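Local structure of tegument protein VP22 (Human herpesvirus 1, 4XAL) at residues D72-R77 with N83-I88. The protein is a viral tegument protein that supports late viral mRNA accumulation and translation, modulates the virion host shutoff RNase and stabilises microtubules during infection. Residues are numbered along the deposited sequence; the frame is centred on the assembly and turned at random.
Sequences DMSRPR and NELLGI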
ATOM      1  N   ASP A  72      -8.070   2.725 -18.410  1.00 18.72           N
ATOM      2  CA  ASP A  72      -7.634   2.366 -19.754  1.00 25.18           C
ATOM      3  C   ASP A  72      -8.704   1.619 -20.547  1.00 23.40           C
ATOM      4  O   ASP A  72      -8.825   1.810 -21.756  1.00 29.39           O
ATOM      5  CB  ASP A  72      -6.361   1.523 -19.686  1.00 23.10           C
ATOM      6  CG  ASP A  72      -5.134   2.349 -19.370  1.00 24.70           C
ATOM      7  OD1 ASP A  72      -5.234   3.597 -19.350  1.00 27.18           O
ATOM      8  OD2 ASP A  72      -4.064   1.754 -19.162  1.00 27.38           O
ATOM      9  N   MET A  73      -9.465   0.769 -19.867  1.00 19.57           N
ATOM     10  CA  MET A  73     -10.556   0.020 -20.493  1.00 24.65           C
ATOM     11  C   MET A  73     -11.749   0.908 -20.855  1.00 28.53           C
ATOM     12  O   MET A  73     -12.451   0.662 -21.838  1.00 23.64           O
ATOM     13  CB  MET A  73     -11.029  -1.093 -19.561  1.00 28.03           C
ATOM     14  CG  MET A  73     -10.057  -2.258 -19.432  1.00 33.38           C
ATOM     15  SD  MET A  73     -10.459  -3.302 -18.015  1.00 51.74           S
ATOM     16  CE  MET A  73     -12.232  -3.083 -17.919  1.00 44.17           C
ATOM     17  N   SER A  74     -11.976   1.926 -20.032  1.00 21.15           N
ATOM     18  CA  SER A  74     -13.082   2.866 -20.210  1.00 20.67           C
ATOM     19  C   SER A  74     -12.753   3.962 -21.212  1.00 21.04           C
ATOM     20  O   SER A  74     -13.611   4.386 -21.993  1.00 18.80           O
ATOM     21  CB  SER A  74     -13.443   3.512 -18.873  1.00 20.15           C
ATOM     22  OG  SER A  74     -13.846   2.538 -17.936  1.00 27.32           O
ATOM     23  N   ARG A  75     -11.510   4.431 -21.159  1.00 17.63           N
ATOM     24  CA  ARG A  75     -11.039   5.542 -21.984  1.00 21.49           C
ATOM     25  C   ARG A  75     -12.009   6.725 -21.962  1.00 20.30           C
ATOM     26  O   ARG A  75     -12.535   7.149 -23.012  1.00 17.98           O
ATOM     27  CB  ARG A  75     -10.793   5.080 -23.424  1.00 23.12           C
ATOM     28  CG  ARG A  75      -9.827   5.970 -24.189  1.00 29.89           C
ATOM     29  CD  ARG A  75      -9.546   5.455 -25.592  1.00 40.89           C
ATOM     30  NE  ARG A  75      -8.797   6.435 -26.379  1.00 47.72           N
ATOM     31  CZ  ARG A  75      -9.360   7.391 -27.119  1.00 52.73           C
ATOM     32  NH1 ARG A  75     -10.681   7.494 -27.186  1.00 49.75           N
ATOM     33  NH2 ARG A  75      -8.598   8.243 -27.796  1.00 57.61           N
ATOM     34  N   PRO A  76     -12.257   7.278 -20.762  1.00 20.75           N
ATOM     35  CA  PRO A  76     -13.144   8.446 -20.708  1.00 15.05           C
ATOM     36  C   PRO A  76     -12.521   9.603 -21.477  1.00 17.90           C
ATOM     37  O   PRO A  76     -11.296   9.775 -21.461  1.00 18.86           O
ATOM     38  CB  PRO A  76     -13.257   8.755 -19.204  1.00 18.43           C
ATOM     39  CG  PRO A  76     -12.027   8.128 -18.596  1.00 18.70           C
ATOM     40  CD  PRO A  76     -11.665   6.948 -19.450  1.00 17.10           C
ATOM     41  N   ARG A  77     -13.358  10.384 -22.149  1.00 17.92           N
ATOM     42  CA  ARG A  77     -12.871  11.478 -22.984  1.00 18.01           C
ATOM     43  C   ARG A  77     -13.758  12.731 -22.878  1.00 16.53           C
ATOM     44  O   ARG A  77     -13.556  13.703 -23.619  1.00 22.19           O
ATOM     45  CB  ARG A  77     -12.769  11.016 -24.442  1.00 25.90           C
ATOM     46  CG  ARG A  77     -11.534  10.159 -24.734  1.00 27.93           C
ATOM     47  CD  ARG A  77     -10.263  10.866 -24.237  1.00 32.38           C
ATOM     48  NE  ARG A  77      -9.028  10.126 -24.509  1.00 40.26           N
ATOM     49  CZ  ARG A  77      -8.444   9.279 -23.660  1.00 40.32           C
ATOM     50  NH1 ARG A  77      -8.981   9.040 -22.464  1.00 30.92           N
ATOM     51  NH2 ARG A  77      -7.320   8.663 -24.007  1.00 40.13           N
ATOM     52  N   ASN A  83     -18.026  11.245 -15.099  1.00 14.36           N
ATOM     53  CA  ASN A  83     -19.135  11.099 -14.162  1.00 19.63           C
ATOM     54  C   ASN A  83     -19.662   9.668 -14.136  1.00 19.71           C
ATOM     55  O   ASN A  83     -19.941   9.109 -13.076  1.00 18.59           O
ATOM     56  CB  ASN A  83     -20.267  12.065 -14.531  1.00 22.59           C
ATOM     57  CG  ASN A  83     -21.411  12.043 -13.535  1.00 35.18           C
ATOM     58  OD1 ASN A  83     -21.196  12.144 -12.326  1.00 43.26           O
ATOM     59  ND2 ASN A  83     -22.637  11.926 -14.040  1.00 43.71           N
ATOM     60  N   GLU A  84     -19.810   9.081 -15.319  1.00 15.95           N
ATOM     61  CA  GLU A  84     -20.254   7.699 -15.437  1.00 15.93           C
ATOM     62  C   GLU A  84     -19.254   6.729 -14.814  1.00 15.65           C
ATOM     63  O   GLU A  84     -19.632   5.788 -14.092  1.00 16.20           O
ATOM     64  CB  GLU A  84     -20.482   7.353 -16.916  1.00 17.43           C
ATOM     65  CG  GLU A  84     -21.669   8.091 -17.513  1.00 18.40           C
ATOM     66  CD  GLU A  84     -21.595   8.232 -19.021  1.00 22.61           C
ATOM     67  OE1 GLU A  84     -20.688   7.658 -19.651  1.00 20.67           O
ATOM     68  OE2 GLU A  84     -22.447   8.942 -19.587  1.00 31.08           O
ATOM     69  N   LEU A  85     -17.978   6.943 -15.109  1.00 14.21           N
ATOM     70  CA  LEU A  85     -16.942   6.036 -14.619  1.00 15.07           C
ATOM     71  C   LEU A  85     -16.883   6.072 -13.091  1.00 16.26           C
ATOM     72  O   LEU A  85     -16.754   5.032 -12.441  1.00 16.58           O
ATOM     73  CB  LEU A  85     -15.583   6.393 -15.219  1.00 15.70           C
ATOM     74  CG  LEU A  85     -14.382   5.635 -14.648  1.00 16.86           C
ATOM     75  CD1 LEU A  85     -14.455   4.157 -15.020  1.00 20.31           C
ATOM     76  CD2 LEU A  85     -13.073   6.249 -15.121  1.00 17.44           C
ATOM     77  N   LEU A  86     -16.978   7.273 -12.519  1.00 18.07           N
ATOM     78  CA  LEU A  86     -16.985   7.416 -11.062  1.00 16.57           C
ATOM     79  C   LEU A  86     -18.080   6.561 -10.437  1.00 20.50           C
ATOM     80  O   LEU A  86     -17.870   5.915  -9.414  1.00 16.90           O
ATOM     81  CB  LEU A  86     -17.176   8.879 -10.668  1.00 18.85           C
ATOM     82  CG  LEU A  86     -16.023   9.816 -11.010  1.00 19.16           C
ATOM     83  CD1 LEU A  86     -16.439  11.273 -10.765  1.00 20.73           C
ATOM     84  CD2 LEU A  86     -14.816   9.472 -10.178  1.00 19.22           C
ATOM     85  N   GLY A  87     -19.248   6.543 -11.072  1.00 16.48           N
ATOM     86  CA  GLY A  87     -20.367   5.772 -10.559  1.00 19.49           C
ATOM     87  C   GLY A  87     -20.138   4.276 -10.471  1.00 19.70           C
ATOM     88  O   GLY A  87     -20.752   3.599  -9.641  1.00 26.54           O
ATOM     89  N   ILE A  88     -19.263   3.741 -11.316  1.00 17.25           N
ATOM     90  CA  ILE A  88     -19.022   2.303 -11.326  1.00 20.24           C
ATOM     91  C   ILE A  88     -17.690   1.891 -10.721  1.00 25.41           C
ATOM     92  O   ILE A  88     -17.333   0.716 -10.741  1.00 23.80           O
ATOM     93  CB  ILE A  88     -19.079   1.732 -12.758  1.00 23.83           C
ATOM     94  CG1 ILE A  88     -17.952   2.315 -13.611  1.00 23.31           C
ATOM     95  CG2 ILE A  88     -20.417   2.040 -13.387  1.00 28.46           C
ATOM     96  CD1 ILE A  88     -17.687   1.531 -14.871  1.00 28.07           C
TER
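Leu85 reaches from helix 79-88 to Ser74 and Pro76, packing across the short loop that joins the long helix 41-74 to helix 79-88 in the VP22 core domain. The packing is small, with 114 Å² buried over both sides, and no hydrogen bond crosses it. Its tight part is a fork: chi1 (172°) sets CG of Leu85 anti to the backbone N, and chi2 (67°) then directs the two methyls to different partners. CD1 meets the serine hydroxyl, at 3.4 Å from Ser74 OG, while CD2 lies against the proline ring, at 4.1 Å from Pro76 CG. CD1 is a methyl, so the first is a van der Waals contact; the hydroxyl's hydrogen bond is to Leu70 O, one turn back in the same helix. Leu85 also touches Leu70 and Trp71, and Pro76 packs on Trp71, so the fork is an outlying piece of a larger apolar surface on helix 41-74.

The long helix ends at Ser74, and Arg75, with phi 47°, is the first residue out of helical geometry; Pro76 then turns its ring toward the second helix. Asp81 OD2 accepts a bond from Arg77 N and ties the loop to the start of helix 79-88. The segment 83-88 is probably part of a nuclear export signal, of which Leu85 is the member buried here, whereas Leu86 is exposed.

On the loose, solvent side Arg75 points away from helix 79-88, and both arginines are exposed. There Arg77 NE lies 3.7 Å above the guanidinium plane of Arg75, over its centre, and Arg77 NH1 donates in its own guanidinium plane to Pro76 O at 2.6 Å.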